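Local coordinates for protein methyltransferase type 12 (Clostridium thermocellum, PDB 3JWG) that probably transfers a methyl group from S-adenosyl-L-methionine to the 2'-hydroxyl of the 3'-terminal nucleotide of small RNAs, at residues Cys38-Leu43 with Lys70-Ile75. Residues are numbered along the deposited sequence; the frame is centred on the assembly and turned at random.
Sequences CGEGNL and KDRLKI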
loop_
_atom_site.group_PDB
_atom_site.type_symbol
_atom_site.label_atom_id
_atom_site.label_comp_id
_atom_site.label_asym_id
_atom_site.label_seq_id
_atom_site.Cartn_x
_atom_site.Cartn_y
_atom_site.Cartn_z
ATOM N N CYS A 38 6.619 -2.610 -1.198
ATOM C CA CYS A 38 7.299 -1.457 -0.618
ATOM C C CYS A 38 8.186 -0.620 -1.529
ATOM O O CYS A 38 8.508 0.516 -1.193
ATOM C CB CYS A 38 8.114 -1.892 0.607
ATOM S SG CYS A 38 9.567 -2.915 0.227
ATOM N N GLY A 39 8.592 -1.162 -2.672
ATOM C CA GLY A 39 9.447 -0.391 -3.558
ATOM C C GLY A 39 10.734 0.011 -2.854
ATOM O O GLY A 39 11.321 -0.798 -2.132
ATOM N N GLU A 40 11.165 1.254 -3.057
ATOM C CA GLU A 40 12.384 1.774 -2.441
ATOM C C GLU A 40 12.238 2.081 -0.957
ATOM O O GLU A 40 13.166 2.605 -0.336
ATOM C CB GLU A 40 12.858 3.041 -3.160
ATOM C CG GLU A 40 13.689 2.789 -4.399
ATOM C CD GLU A 40 14.416 4.039 -4.878
ATOM O OE1 GLU A 40 15.192 4.622 -4.086
ATOM O OE2 GLU A 40 14.214 4.436 -6.045
ATOM N N GLY A 41 11.070 1.778 -0.397
ATOM C CA GLY A 41 10.844 2.000 1.021
ATOM C C GLY A 41 10.488 3.409 1.457
ATOM O O GLY A 41 10.762 3.792 2.595
ATOM N N ASN A 42 9.863 4.182 0.575
ATOM C CA ASN A 42 9.497 5.548 0.929
ATOM C C ASN A 42 8.548 5.601 2.116
ATOM O O ASN A 42 8.667 6.485 2.968
ATOM C CB ASN A 42 8.893 6.270 -0.277
ATOM C CG ASN A 42 9.912 6.521 -1.363
ATOM O OD1 ASN A 42 11.054 6.879 -1.077
ATOM N ND2 ASN A 42 9.509 6.345 -2.615
ATOM N N LEU A 43 7.615 4.656 2.180
ATOM C CA LEU A 43 6.672 4.603 3.293
ATOM C C LEU A 43 7.409 4.121 4.547
ATOM O O LEU A 43 7.179 4.617 5.656
ATOM C CB LEU A 43 5.520 3.648 2.982
ATOM C CG LEU A 43 4.499 3.511 4.117
ATOM C CD1 LEU A 43 3.811 4.853 4.343
ATOM C CD2 LEU A 43 3.483 2.428 3.779
ATOM N N LYS A 70 17.103 -1.020 0.977
ATOM C CA LYS A 70 18.019 -1.111 2.109
ATOM C C LYS A 70 19.143 -0.083 2.016
ATOM O O LYS A 70 19.621 0.411 3.034
ATOM C CB LYS A 70 18.586 -2.531 2.233
ATOM C CG LYS A 70 19.082 -3.147 0.943
ATOM C CD LYS A 70 19.510 -4.597 1.165
ATOM C CE LYS A 70 18.356 -5.451 1.685
ATOM N NZ LYS A 70 18.741 -6.882 1.866
ATOM N N ASP A 71 19.550 0.250 0.798
ATOM C CA ASP A 71 20.602 1.239 0.618
ATOM C C ASP A 71 20.042 2.630 0.896
ATOM O O ASP A 71 20.682 3.450 1.551
ATOM C CB ASP A 71 21.167 1.176 -0.802
ATOM C CG ASP A 71 22.289 2.173 -1.023
ATOM O OD1 ASP A 71 23.206 2.233 -0.174
ATOM O OD2 ASP A 71 22.259 2.892 -2.045
ATOM N N ARG A 72 18.834 2.884 0.403
ATOM C CA ARG A 72 18.187 4.173 0.608
ATOM C C ARG A 72 17.819 4.385 2.076
ATOM O O ARG A 72 17.865 5.503 2.585
ATOM C CB ARG A 72 16.931 4.271 -0.259
ATOM C CG ARG A 72 16.097 5.493 0.040
ATOM C CD ARG A 72 14.863 5.576 -0.837
ATOM N NE ARG A 72 13.996 6.661 -0.388
ATOM C CZ ARG A 72 13.442 6.714 0.819
ATOM N NH1 ARG A 72 13.664 5.738 1.689
ATOM N NH2 ARG A 72 12.680 7.745 1.164
ATOM N N LEU A 73 17.453 3.306 2.759
ATOM C CA LEU A 73 17.083 3.398 4.167
ATOM C C LEU A 73 18.308 3.384 5.089
ATOM O O LEU A 73 18.195 3.670 6.279
ATOM C CB LEU A 73 16.137 2.248 4.532
ATOM C CG LEU A 73 14.763 2.262 3.852
ATOM C CD1 LEU A 73 14.066 0.936 4.068
ATOM C CD2 LEU A 73 13.931 3.404 4.401
ATOM N N LYS A 74 19.473 3.055 4.531
ATOM C CA LYS A 74 20.716 3.007 5.301
ATOM C C LYS A 74 20.526 2.176 6.563
ATOM O O LYS A 74 21.033 2.518 7.629
ATOM C CB LYS A 74 21.160 4.421 5.687
ATOM C CG LYS A 74 21.442 5.340 4.506
ATOM C CD LYS A 74 22.530 4.778 3.603
ATOM C CE LYS A 74 22.750 5.672 2.393
ATOM N NZ LYS A 74 23.732 5.092 1.438
ATOM N N ILE A 75 19.798 1.073 6.425
ATOM C CA ILE A 75 19.505 0.196 7.548
ATOM C C ILE A 75 20.729 -0.279 8.334
ATOM O O ILE A 75 20.728 -0.236 9.564
ATOM C CB ILE A 75 18.711 -1.036 7.077
ATOM C CG1 ILE A 75 17.459 -0.587 6.321
ATOM C CG2 ILE A 75 18.299 -1.871 8.271
ATOM C CD1 ILE A 75 16.593 -1.733 5.841
#
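R72 reaches from the last turn of helix 63-73 across E40 and G41 to N42, the first residue of helix 42-48. Its CG stands anti to the backbone N (chi1 172°), and the chain, extended from there to NE, carries CD to within 3.4 Å of E40 OE1. The guanidinium lies beside N42: N42 OD1 sits over one of its faces, 3.1 Å from R72 CZ, and the amide plane is turned 77° from the guanidinium. Although N42 OD1 is only 2.9 Å from R72 NH2, the angle is too poor for a hydrogen bond; R72 NH1 instead bonds to OG of S45, which also bonds to G41 O. The E40 carboxylate stays short of a salt bridge, OE1 lying 4.4 Å from R72 NE. E40 and G41 belong to the GxGxG motif (G37, G39, G41) of the Rossmann-like methyltransferase fold, which follows strand 32-36 and leads into helix 42-48, with G41 as N-cap. In relatives this motif borders the S-adenosylmethionine pocket. A type II' turn from C38 to G41 is closed by G41 N to C38 O at 3.0 Å. From the next residue, L73 CD2 lies 3.7 Å from G41 O. E40 O, buried here, has no polar partner.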